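Local coordinates for lactococcal prophage ps3 protein 05 (Staphylococcus epidermidis ATCC 12228, PDB 3G8W), which probably transfers an acetyl group from acetyl-coenzyme A to an unspecified acceptor, as a member of the GNAT acetyltransferase family, at residues 56-61 and 103-108; 97-102 and 130-135; 145-150 and 155-160. All coordinates share one frame; numbering follows the deposited sequence.

Interaction 1 of 3, residues 56-61 and 103-108; sequences NIFGAF and INHIIQ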
loop_
_atom_site.group_PDB
_atom_site.type_symbol
_atom_site.label_atom_id
_atom_site.label_comp_id
_atom_site.label_asym_id
_atom_site.label_seq_id
_atom_site.Cartn_x
_atom_site.Cartn_y
_atom_site.Cartn_z
ATOM N N ASN B 56 -9.881 -9.744 -0.196
ATOM C CA ASN B 56 -11.028 -10.472 -0.742
ATOM C C ASN B 56 -11.243 -10.407 -2.238
ATOM O O ASN B 56 -11.423 -9.333 -2.806
ATOM C CB ASN B 56 -12.306 -10.021 -0.049
ATOM C CG ASN B 56 -12.338 -10.386 1.423
ATOM O OD1 ASN B 56 -11.341 -10.831 2.000
ATOM N ND2 ASN B 56 -13.498 -10.201 2.039
ATOM N N ILE B 57 -11.232 -11.559 -2.880
ATOM C CA ILE B 57 -11.570 -11.648 -4.276
ATOM C C ILE B 57 -13.069 -11.933 -4.409
ATOM O O ILE B 57 -13.579 -12.910 -3.849
ATOM C CB ILE B 57 -10.809 -12.792 -4.946
ATOM C CG1 ILE B 57 -9.307 -12.570 -4.846
ATOM C CG2 ILE B 57 -11.228 -12.931 -6.412
ATOM C CD1 ILE B 57 -8.508 -13.637 -5.543
ATOM N N PHE B 58 -13.775 -11.096 -5.169
ATOM C CA PHE B 58 -15.162 -11.409 -5.505
ATOM C C PHE B 58 -15.300 -11.920 -6.922
ATOM O O PHE B 58 -14.551 -11.493 -7.807
ATOM C CB PHE B 58 -16.039 -10.194 -5.353
ATOM C CG PHE B 58 -16.181 -9.720 -3.953
ATOM C CD1 PHE B 58 -17.349 -9.966 -3.250
ATOM C CD2 PHE B 58 -15.168 -8.978 -3.352
ATOM C CE1 PHE B 58 -17.491 -9.490 -1.960
ATOM C CE2 PHE B 58 -15.300 -8.500 -2.051
ATOM C CZ PHE B 58 -16.454 -8.746 -1.353
ATOM N N GLY B 59 -16.270 -12.811 -7.136
ATOM C CA GLY B 59 -16.571 -13.337 -8.471
ATOM C C GLY B 59 -18.024 -13.200 -8.885
ATOM O O GLY B 59 -18.920 -13.313 -8.055
ATOM N N ALA B 60 -18.254 -12.930 -10.171
ATOM C CA ALA B 60 -19.600 -13.007 -10.752
ATOM C C ALA B 60 -19.776 -14.341 -11.492
ATOM O O ALA B 60 -18.892 -14.771 -12.246
ATOM C CB ALA B 60 -19.855 -11.849 -11.674
ATOM N N PHE B 61 -20.912 -14.996 -11.268
ATOM C CA PHE B 61 -21.139 -16.329 -11.815
ATOM C C PHE B 61 -22.340 -16.404 -12.726
ATOM O O PHE B 61 -23.449 -16.015 -12.348
ATOM C CB PHE B 61 -21.289 -17.357 -10.698
ATOM C CG PHE B 61 -19.993 -17.741 -10.062
ATOM C CD1 PHE B 61 -19.203 -18.745 -10.619
ATOM C CD2 PHE B 61 -19.541 -17.081 -8.917
ATOM C CE1 PHE B 61 -17.989 -19.098 -10.037
ATOM C CE2 PHE B 61 -18.331 -17.430 -8.323
ATOM C CZ PHE B 61 -17.550 -18.441 -8.885
ATOM N N ILE B 103 -18.773 -4.520 -9.650
ATOM C CA ILE B 103 -18.175 -3.376 -8.931
ATOM C C ILE B 103 -19.170 -2.871 -7.901
ATOM O O ILE B 103 -18.808 -2.660 -6.747
ATOM C CB ILE B 103 -17.626 -2.235 -9.867
ATOM C CG1 ILE B 103 -16.414 -2.718 -10.672
ATOM C CG2 ILE B 103 -17.206 -0.992 -9.085
ATOM C CD1 ILE B 103 -15.533 -3.722 -9.950
ATOM N N ASN B 104 -20.429 -2.750 -8.301
ATOM C CA ASN B 104 -21.489 -2.386 -7.377
ATOM C C ASN B 104 -21.620 -3.288 -6.162
ATOM O O ASN B 104 -21.782 -2.785 -5.058
ATOM C CB ASN B 104 -22.814 -2.268 -8.093
ATOM C CG ASN B 104 -23.089 -0.849 -8.592
ATOM O OD1 ASN B 104 -24.245 -0.498 -8.820
ATOM N ND2 ASN B 104 -22.049 -0.027 -8.755
ATOM N N HIS B 105 -21.526 -4.602 -6.352
ATOM C CA HIS B 105 -21.607 -5.543 -5.235
ATOM C C HIS B 105 -20.469 -5.194 -4.292
ATOM O O HIS B 105 -20.661 -5.074 -3.073
ATOM C CB HIS B 105 -21.460 -6.991 -5.732
ATOM C CG HIS B 105 -21.673 -8.036 -4.675
ATOM N ND1 HIS B 105 -20.756 -8.292 -3.674
ATOM C CD2 HIS B 105 -22.682 -8.920 -4.487
ATOM C CE1 HIS B 105 -21.203 -9.265 -2.899
ATOM N NE2 HIS B 105 -22.365 -9.668 -3.375
ATOM N N ILE B 106 -19.286 -4.991 -4.870
ATOM C CA ILE B 106 -18.094 -4.753 -4.076
ATOM C C ILE B 106 -18.232 -3.450 -3.314
ATOM O O ILE B 106 -17.775 -3.353 -2.188
ATOM C CB ILE B 106 -16.800 -4.804 -4.910
ATOM C CG1 ILE B 106 -16.588 -6.217 -5.488
ATOM C CG2 ILE B 106 -15.617 -4.376 -4.064
ATOM C CD1 ILE B 106 -15.269 -6.383 -6.254
ATOM N N ILE B 107 -18.897 -2.467 -3.904
ATOM C CA ILE B 107 -19.140 -1.227 -3.184
ATOM C C ILE B 107 -20.059 -1.470 -1.991
ATOM O O ILE B 107 -19.778 -1.003 -0.880
ATOM C CB ILE B 107 -19.673 -0.108 -4.090
ATOM C CG1 ILE B 107 -18.579 0.321 -5.074
ATOM C CG2 ILE B 107 -20.078 1.083 -3.256
ATOM C CD1 ILE B 107 -19.013 1.376 -6.064
ATOM N N GLN B 108 -21.127 -2.235 -2.203
ATOM C CA GLN B 108 -22.067 -2.493 -1.127
ATOM C C GLN B 108 -21.395 -3.206 0.036
ATOM O O GLN B 108 -21.677 -2.905 1.194
ATOM C CB GLN B 108 -23.288 -3.275 -1.611
ATOM C CG GLN B 108 -24.530 -3.115 -0.704
ATOM C CD GLN B 108 -24.943 -1.643 -0.516
ATOM O OE1 GLN B 108 -24.630 -0.778 -1.347
ATOM N NE2 GLN B 108 -25.640 -1.360 0.577
#
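Phe58 reaches from its strand to His105 and Ile106 on the helix, bridging two backbones whose nearest CA atoms, those of Phe58 and Ile106, are 7.4 Å apart. Its CB already touches the isoleucine, lying 4.0 Å from Ile106 CD1. At CG the partner is Ile106 CG1, at 3.8 Å. On one flank of the ring CD2 keeps to the same isoleucine branch, whose CG1 sits over the ring face, 4.2 Å from the centroid, in a CH-pi contact. On the other flank CD1 and CE1 turn to the imidazole: Phe58 CD1 is 3.8 Å from His105 ND1, and Phe58 CE1 is 3.8 Å from His105 CE1. The two rings are inclined at 57°, too oblique for either a stack or an edge-to-face pair. Ile106 delivers CG1 to the phenyl face because that branch lies beside its backbone N, anti to the carbonyl carbon (chi1 -64°). Beyond the two segments, Tyr109 meets the Phe58 ring edge-to-face and Leu102 packs against Phe58 near its CB. The contact thereby seats helix 96-112 on one face of the central sheet, with Ile106 resting on Cys70 of strand 65-74 and His105 on Ile7 of strand 6-9.

Interaction 2 of 3, residues 97-102 and 130-135; sequences IVNREL and KVFFSS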
loop_
_atom_site.group_PDB
_atom_site.type_symbol
_atom_site.label_atom_id
_atom_site.label_comp_id
_atom_site.label_asym_id
_atom_site.label_seq_id
_atom_site.Cartn_x
_atom_site.Cartn_y
_atom_site.Cartn_z
ATOM N N ILE B 97 -21.722 -5.098 -18.737
ATOM C CA ILE B 97 -22.973 -5.108 -17.986
ATOM C C ILE B 97 -22.723 -5.877 -16.700
ATOM O O ILE B 97 -23.167 -5.475 -15.615
ATOM C CB ILE B 97 -24.124 -5.750 -18.776
ATOM C CG1 ILE B 97 -24.773 -4.732 -19.706
ATOM C CG2 ILE B 97 -25.198 -6.261 -17.860
ATOM C CD1 ILE B 97 -24.168 -4.675 -21.068
ATOM N N VAL B 98 -21.968 -6.965 -16.845
ATOM C CA VAL B 98 -21.652 -7.880 -15.762
ATOM C C VAL B 98 -20.645 -7.279 -14.785
ATOM O O VAL B 98 -20.838 -7.373 -13.579
ATOM C CB VAL B 98 -21.117 -9.220 -16.327
ATOM C CG1 VAL B 98 -20.671 -10.143 -15.222
ATOM C CG2 VAL B 98 -22.187 -9.891 -17.175
ATOM N N ASN B 99 -19.571 -6.682 -15.296
ATOM C CA ASN B 99 -18.554 -6.083 -14.434
ATOM C C ASN B 99 -19.161 -4.953 -13.593
ATOM O O ASN B 99 -18.935 -4.874 -12.393
ATOM C CB ASN B 99 -17.367 -5.569 -15.260
ATOM C CG ASN B 99 -16.084 -5.436 -14.436
ATOM O OD1 ASN B 99 -15.648 -6.370 -13.766
ATOM N ND2 ASN B 99 -15.464 -4.276 -14.505
ATOM N N ARG B 100 -19.949 -4.088 -14.234
ATOM C CA ARG B 100 -20.645 -3.001 -13.550
ATOM C C ARG B 100 -21.451 -3.566 -12.396
ATOM O O ARG B 100 -21.472 -2.992 -11.320
ATOM C CB ARG B 100 -21.528 -2.223 -14.507
ATOM C CG ARG B 100 -22.298 -1.128 -13.872
ATOM C CD ARG B 100 -23.060 -0.292 -14.894
ATOM N NE ARG B 100 -22.241 0.142 -16.034
ATOM C CZ ARG B 100 -21.440 1.211 -16.049
ATOM N NH1 ARG B 100 -21.325 1.990 -14.990
ATOM N NH2 ARG B 100 -20.743 1.505 -17.131
ATOM N N GLU B 101 -22.085 -4.707 -12.597
ATOM C CA GLU B 101 -22.848 -5.311 -11.520
ATOM C C GLU B 101 -21.915 -5.807 -10.407
ATOM O O GLU B 101 -22.218 -5.681 -9.215
ATOM C CB GLU B 101 -23.709 -6.435 -12.068
ATOM C CG GLU B 101 -24.970 -6.687 -11.298
ATOM C CD GLU B 101 -25.782 -7.817 -11.921
ATOM O OE1 GLU B 101 -26.045 -8.831 -11.212
ATOM O OE2 GLU B 101 -26.145 -7.696 -13.129
ATOM N N LEU B 102 -20.776 -6.365 -10.804
ATOM C CA LEU B 102 -19.753 -6.798 -9.863
ATOM C C LEU B 102 -19.186 -5.633 -9.005
ATOM O O LEU B 102 -19.134 -5.754 -7.775
ATOM C CB LEU B 102 -18.627 -7.477 -10.641
ATOM C CG LEU B 102 -17.718 -8.578 -10.105
ATOM C CD1 LEU B 102 -16.310 -8.143 -10.332
ATOM C CD2 LEU B 102 -17.924 -8.896 -8.656
ATOM N N LYS B 130 -10.413 3.610 -17.442
ATOM C CA LYS B 130 -10.613 4.939 -16.874
ATOM C C LYS B 130 -12.054 5.369 -17.054
ATOM O O LYS B 130 -12.689 5.849 -16.113
ATOM C CB LYS B 130 -9.664 5.972 -17.496
ATOM C CG LYS B 130 -8.376 6.205 -16.644
ATOM C CD LYS B 130 -7.951 7.691 -16.662
ATOM C CE LYS B 130 -6.813 7.923 -17.661
ATOM N NZ LYS B 130 -5.516 7.387 -17.095
ATOM N N VAL B 131 -12.551 5.175 -18.278
ATOM C CA VAL B 131 -13.936 5.421 -18.635
ATOM C C VAL B 131 -14.913 4.545 -17.814
ATOM O O VAL B 131 -15.893 5.042 -17.242
ATOM C CB VAL B 131 -14.168 5.191 -20.143
ATOM C CG1 VAL B 131 -15.625 5.394 -20.479
ATOM C CG2 VAL B 131 -13.300 6.118 -20.953
ATOM N N PHE B 132 -14.657 3.249 -17.749
ATOM C CA PHE B 132 -15.500 2.420 -16.933
ATOM C C PHE B 132 -15.591 2.909 -15.472
ATOM O O PHE B 132 -16.688 3.226 -14.988
ATOM C CB PHE B 132 -15.049 0.977 -17.004
ATOM C CG PHE B 132 -15.927 0.041 -16.241
ATOM C CD1 PHE B 132 -17.204 -0.254 -16.700
ATOM C CD2 PHE B 132 -15.462 -0.551 -15.052
ATOM C CE1 PHE B 132 -18.016 -1.121 -15.990
ATOM C CE2 PHE B 132 -16.271 -1.427 -14.312
ATOM C CZ PHE B 132 -17.548 -1.729 -14.771
ATOM N N PHE B 133 -14.452 2.994 -14.778
ATOM C CA PHE B 133 -14.495 3.252 -13.323
ATOM C C PHE B 133 -14.949 4.644 -13.057
ATOM O O PHE B 133 -15.528 4.961 -12.029
ATOM C CB PHE B 133 -13.158 2.965 -12.643
ATOM C CG PHE B 133 -12.880 1.502 -12.535
ATOM C CD1 PHE B 133 -13.465 0.751 -11.508
ATOM C CD2 PHE B 133 -12.087 0.857 -13.494
ATOM C CE1 PHE B 133 -13.257 -0.625 -11.416
ATOM C CE2 PHE B 133 -11.848 -0.506 -13.412
ATOM C CZ PHE B 133 -12.435 -1.264 -12.370
ATOM N N SER B 134 -14.699 5.471 -14.037
ATOM C CA SER B 134 -15.034 6.835 -13.933
ATOM C C SER B 134 -16.555 6.924 -13.996
ATOM O O SER B 134 -17.194 7.691 -13.273
ATOM C CB SER B 134 -14.371 7.516 -15.083
ATOM O OG SER B 134 -14.960 8.741 -15.254
ATOM N N SER B 135 -17.137 6.079 -14.830
ATOM C CA SER B 135 -18.567 6.091 -15.036
ATOM C C SER B 135 -19.252 5.547 -13.796
ATOM O O SER B 135 -20.441 5.767 -13.583
ATOM C CB SER B 135 -18.917 5.248 -16.237
ATOM O OG SER B 135 -19.238 3.944 -15.841
#
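Arg100 and Phe132 lie where the helical backbones come nearest, with CA atoms 8.2 Å apart; the axes of 97-102 and 130-135 approach to 11.2 Å, and their directions diverge by 46°. This separation is bridged by side chains, above all by the Phe132 ring. With CG anti to its backbone N (chi1 -177°), Phe132 reaches across to the other helix and presents its edge, near the ring plane, to Arg100 N. Asn99 crosses the ring obliquely, its CB 3.9 Å from Phe132 CZ, while its ND2 donates a hydrogen bond to Asn89 OD1. The arginine bends at chi3, so that its guanidinium lies against Phe132 CE1, which stands 3.9 Å above one face and toward its rim; the planes of the two groups are 58° apart. End-on, the same guanidinium grips a single oxygen, with Arg100 NH1 3.0 Å and Arg100 NH2 3.1 Å from Ser135 OG, both bonds lying in its plane. Ser135 OG in turn donates to a lone pair of Phe132 O at 2.8 Å, which would set the hydroxyl's rotation and leave the oxygen as acceptor for the arginine. Inward from this polar edge, Leu102 rests on Ala68 and Cys70 of strand 65-74, while Phe133 reaches Asn89 of strand 83-91, so the helix pair packs on the central sheet.

Interaction 3 of 3, residues 145-150 and 155-160; sequences KNASKI and FDENWL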
loop_
_atom_site.group_PDB
_atom_site.type_symbol
_atom_site.label_atom_id
_atom_site.label_comp_id
_atom_site.label_asym_id
_atom_site.label_seq_id
_atom_site.Cartn_x
_atom_site.Cartn_y
_atom_site.Cartn_z
ATOM N N LYS B 145 3.944 8.773 -12.340
ATOM C CA LYS B 145 4.992 8.373 -13.309
ATOM C C LYS B 145 5.657 7.069 -12.856
ATOM O O LYS B 145 5.872 6.866 -11.658
ATOM C CB LYS B 145 6.041 9.489 -13.528
ATOM C CG LYS B 145 5.494 10.808 -14.173
ATOM C CD LYS B 145 6.430 11.526 -15.230
ATOM C CE LYS B 145 7.794 12.158 -14.722
ATOM N NZ LYS B 145 7.900 12.554 -13.206
ATOM N N ASN B 146 5.903 6.159 -13.798
ATOM C CA ASN B 146 6.626 4.923 -13.511
ATOM C C ASN B 146 6.144 4.198 -12.277
ATOM O O ASN B 146 6.938 3.640 -11.529
ATOM C CB ASN B 146 8.105 5.208 -13.324
ATOM C CG ASN B 146 8.624 6.207 -14.309
ATOM O OD1 ASN B 146 9.222 7.193 -13.909
ATOM N ND2 ASN B 146 8.386 5.981 -15.604
ATOM N N ALA B 147 4.838 4.242 -12.056
ATOM C CA ALA B 147 4.189 3.426 -11.034
ATOM C C ALA B 147 4.540 1.919 -11.139
ATOM O O ALA B 147 4.704 1.255 -10.128
ATOM C CB ALA B 147 2.706 3.628 -11.113
ATOM N N SER B 148 4.664 1.393 -12.361
ATOM C CA SER B 148 4.886 -0.029 -12.564
ATOM C C SER B 148 6.013 -0.186 -13.514
ATOM O O SER B 148 6.113 0.568 -14.493
ATOM C CB SER B 148 3.652 -0.695 -13.160
ATOM O OG SER B 148 2.617 -0.834 -12.179
ATOM N N LYS B 149 6.873 -1.154 -13.226
ATOM C CA LYS B 149 7.977 -1.477 -14.111
ATOM C C LYS B 149 7.800 -2.924 -14.531
ATOM O O LYS B 149 7.503 -3.781 -13.701
ATOM C CB LYS B 149 9.318 -1.270 -13.401
ATOM C CG LYS B 149 10.510 -1.171 -14.313
ATOM C CD LYS B 149 11.806 -1.160 -13.527
ATOM C CE LYS B 149 13.000 -1.298 -14.447
ATOM N NZ LYS B 149 14.229 -1.542 -13.681
ATOM N N ILE B 150 7.954 -3.181 -15.826
ATOM C CA ILE B 150 7.947 -4.535 -16.381
ATOM C C ILE B 150 9.229 -4.738 -17.192
ATOM O O ILE B 150 9.591 -3.895 -18.011
ATOM C CB ILE B 150 6.670 -4.794 -17.231
ATOM C CG1 ILE B 150 5.531 -5.292 -16.335
ATOM C CG2 ILE B 150 6.912 -5.826 -18.311
ATOM C CD1 ILE B 150 4.414 -4.280 -16.043
ATOM N N PHE B 155 5.539 2.021 -16.698
ATOM C CA PHE B 155 4.155 2.418 -16.920
ATOM C C PHE B 155 3.650 3.404 -15.868
ATOM O O PHE B 155 3.812 3.189 -14.673
ATOM C CB PHE B 155 3.246 1.186 -16.961
ATOM C CG PHE B 155 3.690 0.169 -17.947
ATOM C CD1 PHE B 155 3.265 0.246 -19.274
ATOM C CD2 PHE B 155 4.577 -0.838 -17.573
ATOM C CE1 PHE B 155 3.703 -0.682 -20.231
ATOM C CE2 PHE B 155 5.027 -1.776 -18.506
ATOM C CZ PHE B 155 4.589 -1.700 -19.843
ATOM N N ASP B 156 3.053 4.494 -16.327
ATOM C CA ASP B 156 2.413 5.472 -15.450
ATOM C C ASP B 156 1.046 4.989 -14.959
ATOM O O ASP B 156 0.396 4.176 -15.611
ATOM C CB ASP B 156 2.262 6.820 -16.168
ATOM C CG ASP B 156 3.572 7.375 -16.633
ATOM O OD1 ASP B 156 4.637 7.016 -16.078
ATOM O OD2 ASP B 156 3.542 8.193 -17.563
ATOM N N GLU B 157 0.600 5.488 -13.816
ATOM C CA GLU B 157 -0.725 5.097 -13.363
ATOM C C GLU B 157 -1.519 6.286 -12.884
ATOM O O GLU B 157 -0.958 7.250 -12.330
ATOM C CB GLU B 157 -0.673 3.993 -12.276
ATOM C CG GLU B 157 -0.434 2.567 -12.831
ATOM C CD GLU B 157 -0.276 1.482 -11.742
ATOM O OE1 GLU B 157 -0.120 0.278 -12.092
ATOM O OE2 GLU B 157 -0.296 1.828 -10.541
ATOM N N ASN B 158 -2.823 6.216 -13.119
ATOM C CA ASN B 158 -3.738 7.209 -12.595
ATOM C C ASN B 158 -4.434 6.574 -11.429
ATOM O O ASN B 158 -4.967 5.470 -11.522
ATOM C CB ASN B 158 -4.737 7.709 -13.640
ATOM C CG ASN B 158 -4.172 8.824 -14.515
ATOM O OD1 ASN B 158 -3.920 8.624 -15.691
ATOM N ND2 ASN B 158 -3.968 9.997 -13.939
ATOM N N TRP B 159 -4.369 7.264 -10.307
ATOM C CA TRP B 159 -5.012 6.816 -9.129
ATOM C C TRP B 159 -6.339 7.505 -9.071
ATOM O O TRP B 159 -6.417 8.746 -9.100
ATOM C CB TRP B 159 -4.190 7.171 -7.907
ATOM C CG TRP B 159 -3.058 6.235 -7.635
ATOM C CD1 TRP B 159 -1.804 6.327 -8.132
ATOM C CD2 TRP B 159 -3.059 5.101 -6.761
ATOM N NE1 TRP B 159 -1.020 5.318 -7.630
ATOM C CE2 TRP B 159 -1.762 4.557 -6.780
ATOM C CE3 TRP B 159 -4.030 4.499 -5.952
ATOM C CZ2 TRP B 159 -1.396 3.433 -6.036
ATOM C CZ3 TRP B 159 -3.665 3.364 -5.181
ATOM C CH2 TRP B 159 -2.355 2.839 -5.248
ATOM N N LEU B 160 -7.379 6.673 -8.995
ATOM C CA LEU B 160 -8.743 7.140 -8.767
ATOM C C LEU B 160 -9.290 6.806 -7.376
ATOM O O LEU B 160 -8.899 5.812 -6.740
ATOM C CB LEU B 160 -9.672 6.550 -9.809
ATOM C CG LEU B 160 -9.546 6.979 -11.253
ATOM C CD1 LEU B 160 -8.153 6.759 -11.723
ATOM C CD2 LEU B 160 -10.533 6.119 -12.019
#
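Asp156 OD1 accepts the backbone N-H of Asn146 at 2.7 Å, a nearly straight bond (160° at the hydrogen) that meets the carboxylate on its anti side, 16° out of plane. The Asp156 side chain thus pins the corner where the chain turns at Lys145 and Asn146, and Lys145 CB lies beside the same oxygen. Beyond the corner the strands pair again: Ser148 N donates to Phe155 O at 3.0 Å, and Phe155 N returns a bond of 2.7 Å to Ser148 O, making an antiparallel hydrogen-bonded pair. Ala147 and Ser148 both face Phe155, which is a classic beta bulge in the hairpin of strands 139-150 and 153-163. The extra residue brings Ala147 CB against the extended chain of Glu157, 3.6 Å from Glu157 CB. Ser148 OG donates to Glu157 OE1 at 3.0 Å, arriving from well above the carboxylate plane. Its position follows from chi1 (-74°), which sets OG anti to the carbonyl carbon. Phe155 leaves its strand on the same face as Ser148, and its ring crosses Ile150 at about a right angle with Ile150 CD1 3.6 Å from Phe155 CE2. Helix 30-37 borders this side, Tyr34 touching Ile150, Glu30 touching Phe155 and Trp31 touching Glu157. Strand 139-150 is outermost in the sheet of this chain, and the second subunit docks against it: Asn146 O and Ala147 O accept hydrogen bonds from His82 and Lys83 of that subunit, and Lys149 forms a salt bridge with its Glu116.

Overall arrangement
Interactions 1 and 2 share helix 96-112 and have centres about 12 Å apart: different sides of the helix face strand 55-62 and helix 127-136. Ile103 joins them, its CG1 3.9 Å from Phe132 CE2, and Ala60 CB packs 4.0 Å from Val98 CG1. Interaction 3, centred about 20 Å from interaction 2, meets it through a probable Lys130–Asn158 hydrogen bond and through Phe133 CB, 4.2 Å from Leu160 CD2. Interactions 1 and 3 lie on opposite sides of the chain's centre, about 24 Å between centres. Between them run the parallel strands 83-91 and 117-123; these correspond to the strands that splay apart in GNAT enzymes to admit acetyl-coenzyme A, so the cofactor probably binds there.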